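Local structure of glutathione S-transferase omega-like 2 (Saccharomyces cerevisiae, 5LKB) at residues F243-Y257 and N308-W322. The protein acts as a glutathione-dependent thiol transferase that reduces dehydroascorbate, dimethylarsinic acid and beta-hydroxyethyl disulfide, and reacts with glutathionyl-(hydro)quinones. Numbering follows the deposited sequence.
Sequences FEHLDKVEKILSDKY and NFTSIRAGYPFIHLW
Glu250 and Ile319 mark the nearest backbone approach, CA to CA 5.8 Å, where segment 243-257 of helix 232-264 crosses the 317-322 part of helix 317-329 at 73°, the axes of these short segments 8.4 Å apart. This junction in the all-helical C-terminal domain of the GST fold exemplifies a carboxylate binding the first turn of another helix. Bent at chi2 (74°), Glu250 turns its carboxylate onto the start of 317-322: Phe318 N meets OE2 on its syn lone pair at 2.8 Å, while Ile319 N reaches OE1 from the syn side. Both N-H groups point almost straight at their oxygens, and these helix-start donors would probably stabilise the negative charge. Next to this pair of bonds, Ile319 enters as a knob among Leu246, Val249, Glu250 and Leu253; Phe318 does likewise farther along, one ring face over Ser254 CA. Tyr316, the N-cap residue, lays its ring edge against Glu250 CB, and its OH donates a hydrogen bond (2.8 Å) to Asp247 OD1 from above the carboxylate plane. A phenylalanine here would probably leave the Asp247 carboxylate without its mate on 308-322. At the N-terminal end of both segments, Phe243 and Phe309 form an offset stack, planes 13° apart, with Phe309 CB 3.6 Å from the Phe243 ring centroid, directly over the face.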
loop_
_atom_site.group_PDB
_atom_site.type_symbol
_atom_site.label_atom_id
_atom_site.label_comp_id
_atom_site.label_asym_id
_atom_site.label_seq_id
_atom_site.Cartn_x
_atom_site.Cartn_y
_atom_site.Cartn_z
ATOM N N PHE A 243 14.145 3.019 -4.230
ATOM C CA PHE A 243 14.599 2.759 -2.874
ATOM C C PHE A 243 16.118 2.844 -2.750
ATOM O O PHE A 243 16.614 3.289 -1.719
ATOM C CB PHE A 243 14.014 1.417 -2.339
ATOM C CG PHE A 243 12.557 1.570 -1.933
ATOM C CD1 PHE A 243 12.251 2.097 -0.707
ATOM C CD2 PHE A 243 11.542 1.307 -2.835
ATOM C CE1 PHE A 243 10.916 2.350 -0.332
ATOM C CE2 PHE A 243 10.197 1.542 -2.473
ATOM C CZ PHE A 243 9.917 2.073 -1.253
ATOM N N GLU A 244 16.855 2.489 -3.802
ATOM C CA GLU A 244 18.313 2.612 -3.758
ATOM C C GLU A 244 18.715 4.072 -3.566
ATOM O O GLU A 244 19.634 4.379 -2.791
ATOM C CB GLU A 244 18.912 2.056 -5.037
ATOM C CG GLU A 244 20.400 2.267 -5.224
ATOM C CD GLU A 244 20.853 1.803 -6.600
ATOM O OE1 GLU A 244 20.135 1.001 -7.230
ATOM O OE2 GLU A 244 21.904 2.280 -7.072
ATOM N N HIS A 245 17.962 4.970 -4.182
ATOM C CA HIS A 245 18.262 6.384 -4.073
ATOM C C HIS A 245 17.693 7.025 -2.834
ATOM O O HIS A 245 18.284 7.991 -2.316
ATOM C CB HIS A 245 17.928 7.101 -5.363
ATOM C CG HIS A 245 18.888 6.738 -6.434
ATOM N ND1 HIS A 245 18.726 5.601 -7.199
ATOM C CD2 HIS A 245 20.057 7.322 -6.828
ATOM C CE1 HIS A 245 19.740 5.521 -8.053
ATOM N NE2 HIS A 245 20.549 6.562 -7.860
ATOM N N LEU A 246 16.576 6.532 -2.312
ATOM C CA LEU A 246 16.188 6.990 -0.984
ATOM C C LEU A 246 17.237 6.603 0.054
ATOM O O LEU A 246 17.496 7.348 1.002
ATOM C CB LEU A 246 14.818 6.420 -0.585
ATOM C CG LEU A 246 13.558 6.898 -1.313
ATOM C CD1 LEU A 246 12.342 6.058 -0.934
ATOM C CD2 LEU A 246 13.302 8.353 -1.048
ATOM N N ASP A 247 17.833 5.418 -0.094
ATOM C CA ASP A 247 18.931 5.029 0.774
ATOM C C ASP A 247 20.070 6.042 0.703
ATOM O O ASP A 247 20.640 6.381 1.739
ATOM C CB ASP A 247 19.440 3.644 0.400
ATOM C CG ASP A 247 18.435 2.552 0.724
ATOM O OD1 ASP A 247 17.509 2.795 1.533
ATOM O OD2 ASP A 247 18.674 1.442 0.207
ATOM N N LYS A 248 20.345 6.557 -0.496
ATOM C CA LYS A 248 21.401 7.574 -0.675
ATOM C C LYS A 248 21.065 8.863 0.071
ATOM O O LYS A 248 21.923 9.419 0.785
ATOM C CB LYS A 248 21.661 7.834 -2.159
ATOM C CG LYS A 248 22.316 6.644 -2.827
ATOM C CD LYS A 248 22.699 6.900 -4.270
ATOM C CE LYS A 248 23.017 5.599 -4.991
ATOM N NZ LYS A 248 23.571 5.969 -6.364
ATOM N N VAL A 249 19.812 9.327 -0.055
ATOM C CA VAL A 249 19.369 10.527 0.653
ATOM C C VAL A 249 19.446 10.328 2.154
ATOM O O VAL A 249 19.882 11.208 2.896
ATOM C CB VAL A 249 17.951 10.924 0.209
ATOM C CG1 VAL A 249 17.431 12.132 1.054
ATOM C CG2 VAL A 249 17.907 11.210 -1.233
ATOM N N GLU A 250 18.927 9.176 2.639
ATOM C CA GLU A 250 18.941 8.855 4.053
ATOM C C GLU A 250 20.362 8.890 4.648
ATOM O O GLU A 250 20.539 9.358 5.781
ATOM C CB GLU A 250 18.289 7.473 4.259
ATOM C CG GLU A 250 18.222 6.983 5.674
ATOM C CD GLU A 250 17.169 7.685 6.544
ATOM O OE1 GLU A 250 16.347 8.501 6.020
ATOM O OE2 GLU A 250 17.202 7.480 7.783
ATOM N N LYS A 251 21.342 8.341 3.909
ATOM C CA LYS A 251 22.758 8.371 4.309
ATOM C C LYS A 251 23.274 9.806 4.431
ATOM O O LYS A 251 23.876 10.177 5.453
ATOM C CB LYS A 251 23.589 7.553 3.307
ATOM C CG LYS A 251 25.101 7.609 3.538
ATOM C CD LYS A 251 25.507 7.071 4.878
ATOM C CE LYS A 251 27.071 6.982 4.999
ATOM N NZ LYS A 251 27.505 7.071 6.440
ATOM N N ILE A 252 22.953 10.640 3.455
ATOM C CA ILE A 252 23.366 12.037 3.491
ATOM C C ILE A 252 22.831 12.704 4.739
ATOM O O ILE A 252 23.553 13.400 5.467
ATOM C CB ILE A 252 22.882 12.763 2.233
ATOM C CG1 ILE A 252 23.739 12.383 1.023
ATOM C CG2 ILE A 252 22.915 14.318 2.415
ATOM C CD1 ILE A 252 23.177 12.869 -0.289
ATOM N N LEU A 253 21.523 12.532 4.991
ATOM C CA LEU A 253 20.906 13.156 6.145
ATOM C C LEU A 253 21.372 12.561 7.471
ATOM O O LEU A 253 21.500 13.287 8.457
ATOM C CB LEU A 253 19.380 13.085 6.020
ATOM C CG LEU A 253 18.794 13.887 4.900
ATOM C CD1 LEU A 253 17.317 13.701 4.780
ATOM C CD2 LEU A 253 19.096 15.395 5.096
ATOM N N SER A 254 21.615 11.235 7.530
ATOM C CA SER A 254 22.140 10.622 8.742
ATOM C C SER A 254 23.529 11.171 9.080
ATOM O O SER A 254 23.800 11.530 10.226
ATOM C CB SER A 254 22.186 9.107 8.551
ATOM O OG SER A 254 22.764 8.395 9.670
ATOM N N ASP A 255 24.402 11.249 8.086
ATOM C CA ASP A 255 25.727 11.829 8.303
ATOM C C ASP A 255 25.607 13.277 8.776
ATOM O O ASP A 255 26.292 13.691 9.723
ATOM C CB ASP A 255 26.539 11.725 7.017
ATOM C CG ASP A 255 27.041 10.319 6.739
ATOM O OD1 ASP A 255 26.969 9.461 7.667
ATOM O OD2 ASP A 255 27.510 10.080 5.597
ATOM N N LYS A 256 24.720 14.055 8.159
ATOM C CA LYS A 256 24.536 15.447 8.572
ATOM C C LYS A 256 24.006 15.556 9.998
ATOM O O LYS A 256 24.464 16.394 10.791
ATOM C CB LYS A 256 23.650 16.182 7.577
ATOM C CG LYS A 256 24.424 16.911 6.498
ATOM C CD LYS A 256 23.706 16.789 5.198
ATOM C CE LYS A 256 24.234 17.707 4.134
ATOM N NZ LYS A 256 23.745 19.085 4.407
ATOM N N TYR A 257 23.035 14.726 10.359
ATOM C CA TYR A 257 22.557 14.709 11.732
ATOM C C TYR A 257 23.676 14.369 12.720
ATOM O O TYR A 257 23.755 14.953 13.819
ATOM C CB TYR A 257 21.406 13.695 11.887
ATOM C CG TYR A 257 20.774 13.772 13.247
ATOM C CD1 TYR A 257 19.766 14.686 13.529
ATOM C CD2 TYR A 257 21.206 12.934 14.272
ATOM C CE1 TYR A 257 19.205 14.765 14.794
ATOM C CE2 TYR A 257 20.651 13.012 15.515
ATOM C CZ TYR A 257 19.659 13.947 15.772
ATOM O OH TYR A 257 19.087 14.024 17.019
ATOM N N ASN A 308 6.718 0.381 -2.357
ATOM C CA ASN A 308 6.259 -0.095 -1.055
ATOM C C ASN A 308 7.189 -1.070 -0.362
ATOM O O ASN A 308 6.739 -1.785 0.525
ATOM C CB ASN A 308 4.837 -0.647 -1.150
ATOM C CG ASN A 308 4.773 -2.004 -1.784
ATOM O OD1 ASN A 308 5.643 -2.392 -2.550
ATOM N ND2 ASN A 308 3.697 -2.744 -1.456
ATOM N N PHE A 309 8.482 -1.073 -0.664
ATOM C CA PHE A 309 9.434 -1.838 0.166
ATOM C C PHE A 309 9.238 -1.519 1.634
ATOM O O PHE A 309 9.274 -2.393 2.513
ATOM C CB PHE A 309 10.898 -1.546 -0.215
ATOM C CG PHE A 309 11.349 -2.022 -1.620
ATOM C CD1 PHE A 309 10.473 -2.549 -2.578
ATOM C CD2 PHE A 309 12.717 -1.958 -1.967
ATOM C CE1 PHE A 309 10.926 -2.911 -3.870
ATOM C CE2 PHE A 309 13.141 -2.367 -3.201
ATOM C CZ PHE A 309 12.274 -2.812 -4.149
ATOM N N THR A 310 9.094 -0.225 1.909
ATOM C CA THR A 310 8.804 0.345 3.202
ATOM C C THR A 310 8.208 1.717 2.948
ATOM O O THR A 310 8.055 2.138 1.787
ATOM C CB THR A 310 10.051 0.405 4.074
ATOM O OG1 THR A 310 9.699 0.775 5.412
ATOM C CG2 THR A 310 11.055 1.308 3.479
ATOM N N SER A 311 7.847 2.394 4.034
ATOM C CA SER A 311 7.351 3.768 3.972
ATOM C C SER A 311 8.413 4.692 4.528
ATOM O O SER A 311 9.410 4.270 5.126
ATOM C CB SER A 311 6.070 3.895 4.801
ATOM O OG SER A 311 6.280 3.647 6.122
ATOM N N ILE A 312 8.247 5.987 4.259
ATOM C CA ILE A 312 9.123 6.975 4.902
ATOM C C ILE A 312 9.029 6.876 6.417
ATOM O O ILE A 312 10.049 6.770 7.118
ATOM C CB ILE A 312 8.777 8.398 4.454
ATOM C CG1 ILE A 312 8.965 8.556 2.920
ATOM C CG2 ILE A 312 9.620 9.442 5.204
ATOM C CD1 ILE A 312 10.335 8.259 2.385
ATOM N N ARG A 313 7.816 6.857 6.954
ATOM C CA ARG A 313 7.663 6.954 8.394
ATOM C C ARG A 313 8.227 5.695 9.079
ATOM O O ARG A 313 8.783 5.780 10.188
ATOM C CB ARG A 313 6.185 7.147 8.747
ATOM C CG ARG A 313 5.252 5.985 8.389
ATOM C CD ARG A 313 3.785 6.352 8.518
ATOM N NE ARG A 313 3.428 7.435 7.612
ATOM C CZ ARG A 313 2.312 8.124 7.660
ATOM N NH1 ARG A 313 1.334 7.811 8.533
ATOM N NH2 ARG A 313 2.148 9.161 6.859
ATOM N N ALA A 314 8.107 4.535 8.441
ATOM C CA ALA A 314 8.612 3.320 9.066
ATOM C C ALA A 314 10.049 3.024 8.728
ATOM O O ALA A 314 10.737 2.413 9.547
ATOM C CB ALA A 314 7.794 2.121 8.602
ATOM N N GLY A 315 10.522 3.425 7.535
ATOM C CA GLY A 315 11.777 2.916 7.036
ATOM C C GLY A 315 12.930 3.895 6.896
ATOM O O GLY A 315 14.069 3.498 6.650
ATOM N N TYR A 316 12.635 5.179 6.975
ATOM C CA TYR A 316 13.609 6.221 6.662
ATOM C C TYR A 316 13.611 7.287 7.753
ATOM O O TYR A 316 13.092 8.384 7.566
ATOM C CB TYR A 316 13.347 6.838 5.289
ATOM C CG TYR A 316 13.712 5.890 4.208
ATOM C CD1 TYR A 316 15.035 5.699 3.829
ATOM C CD2 TYR A 316 12.738 5.122 3.569
ATOM C CE1 TYR A 316 15.395 4.816 2.866
ATOM C CE2 TYR A 316 13.095 4.185 2.615
ATOM C CZ TYR A 316 14.437 4.042 2.245
ATOM O OH TYR A 316 14.781 3.135 1.292
ATOM N N PRO A 317 14.220 7.009 8.904
ATOM C CA PRO A 317 14.091 7.944 10.035
ATOM C C PRO A 317 14.650 9.347 9.783
ATOM O O PRO A 317 14.049 10.325 10.243
ATOM C CB PRO A 317 14.838 7.244 11.186
ATOM C CG PRO A 317 15.334 5.992 10.652
ATOM C CD PRO A 317 14.971 5.792 9.232
ATOM N N PHE A 318 15.765 9.472 9.059
ATOM C CA PHE A 318 16.304 10.804 8.842
ATOM C C PHE A 318 15.505 11.583 7.805
ATOM O O PHE A 318 15.235 12.778 7.998
ATOM C CB PHE A 318 17.826 10.742 8.592
ATOM C CG PHE A 318 18.555 10.342 9.832
ATOM C CD1 PHE A 318 18.714 11.261 10.866
ATOM C CD2 PHE A 318 18.993 9.039 10.018
ATOM C CE1 PHE A 318 19.315 10.905 12.030
ATOM C CE2 PHE A 318 19.606 8.681 11.206
ATOM C CZ PHE A 318 19.770 9.627 12.209
ATOM N N ILE A 319 15.124 10.953 6.684
ATOM C CA ILE A 319 14.181 11.623 5.782
ATOM C C ILE A 319 12.895 11.993 6.525
ATOM O O ILE A 319 12.331 13.078 6.308
ATOM C CB ILE A 319 13.894 10.760 4.543
ATOM C CG1 ILE A 319 15.151 10.489 3.694
ATOM C CG2 ILE A 319 12.813 11.396 3.705
ATOM C CD1 ILE A 319 14.960 9.495 2.548
ATOM N N HIS A 320 12.393 11.093 7.377
ATOM C CA HIS A 320 11.159 11.365 8.081
ATOM C C HIS A 320 11.291 12.587 9.017
ATOM O O HIS A 320 10.358 13.388 9.144
ATOM C CB HIS A 320 10.727 10.101 8.850
ATOM C CG HIS A 320 9.344 10.176 9.442
ATOM N ND1 HIS A 320 9.045 9.597 10.644
ATOM C CD2 HIS A 320 8.185 10.720 8.993
ATOM C CE1 HIS A 320 7.772 9.760 10.913
ATOM N NE2 HIS A 320 7.217 10.452 9.941
ATOM N N LEU A 321 12.426 12.714 9.711
ATOM C CA LEU A 321 12.644 13.882 10.554
ATOM C C LEU A 321 12.744 15.157 9.720
ATOM O O LEU A 321 12.070 16.159 10.017
ATOM C CB LEU A 321 13.909 13.644 11.345
ATOM C CG LEU A 321 14.343 14.820 12.219
ATOM C CD1 LEU A 321 13.379 15.081 13.285
ATOM C CD2 LEU A 321 15.731 14.472 12.791
ATOM N N TRP A 322 13.480 15.077 8.601
ATOM C CA TRP A 322 13.660 16.211 7.718
ATOM C C TRP A 322 12.329 16.694 7.125
ATOM O O TRP A 322 12.072 17.901 7.054
ATOM C CB TRP A 322 14.686 15.797 6.661
ATOM C CG TRP A 322 14.772 16.679 5.450
ATOM C CD1 TRP A 322 15.587 17.777 5.275
ATOM C CD2 TRP A 322 14.033 16.548 4.238
ATOM N NE1 TRP A 322 15.369 18.304 4.049
ATOM C CE2 TRP A 322 14.426 17.575 3.381
ATOM C CE3 TRP A 322 13.046 15.648 3.799
ATOM C CZ2 TRP A 322 13.891 17.731 2.103
ATOM C CZ3 TRP A 322 12.525 15.778 2.562
ATOM C CH2 TRP A 322 12.923 16.824 1.716
#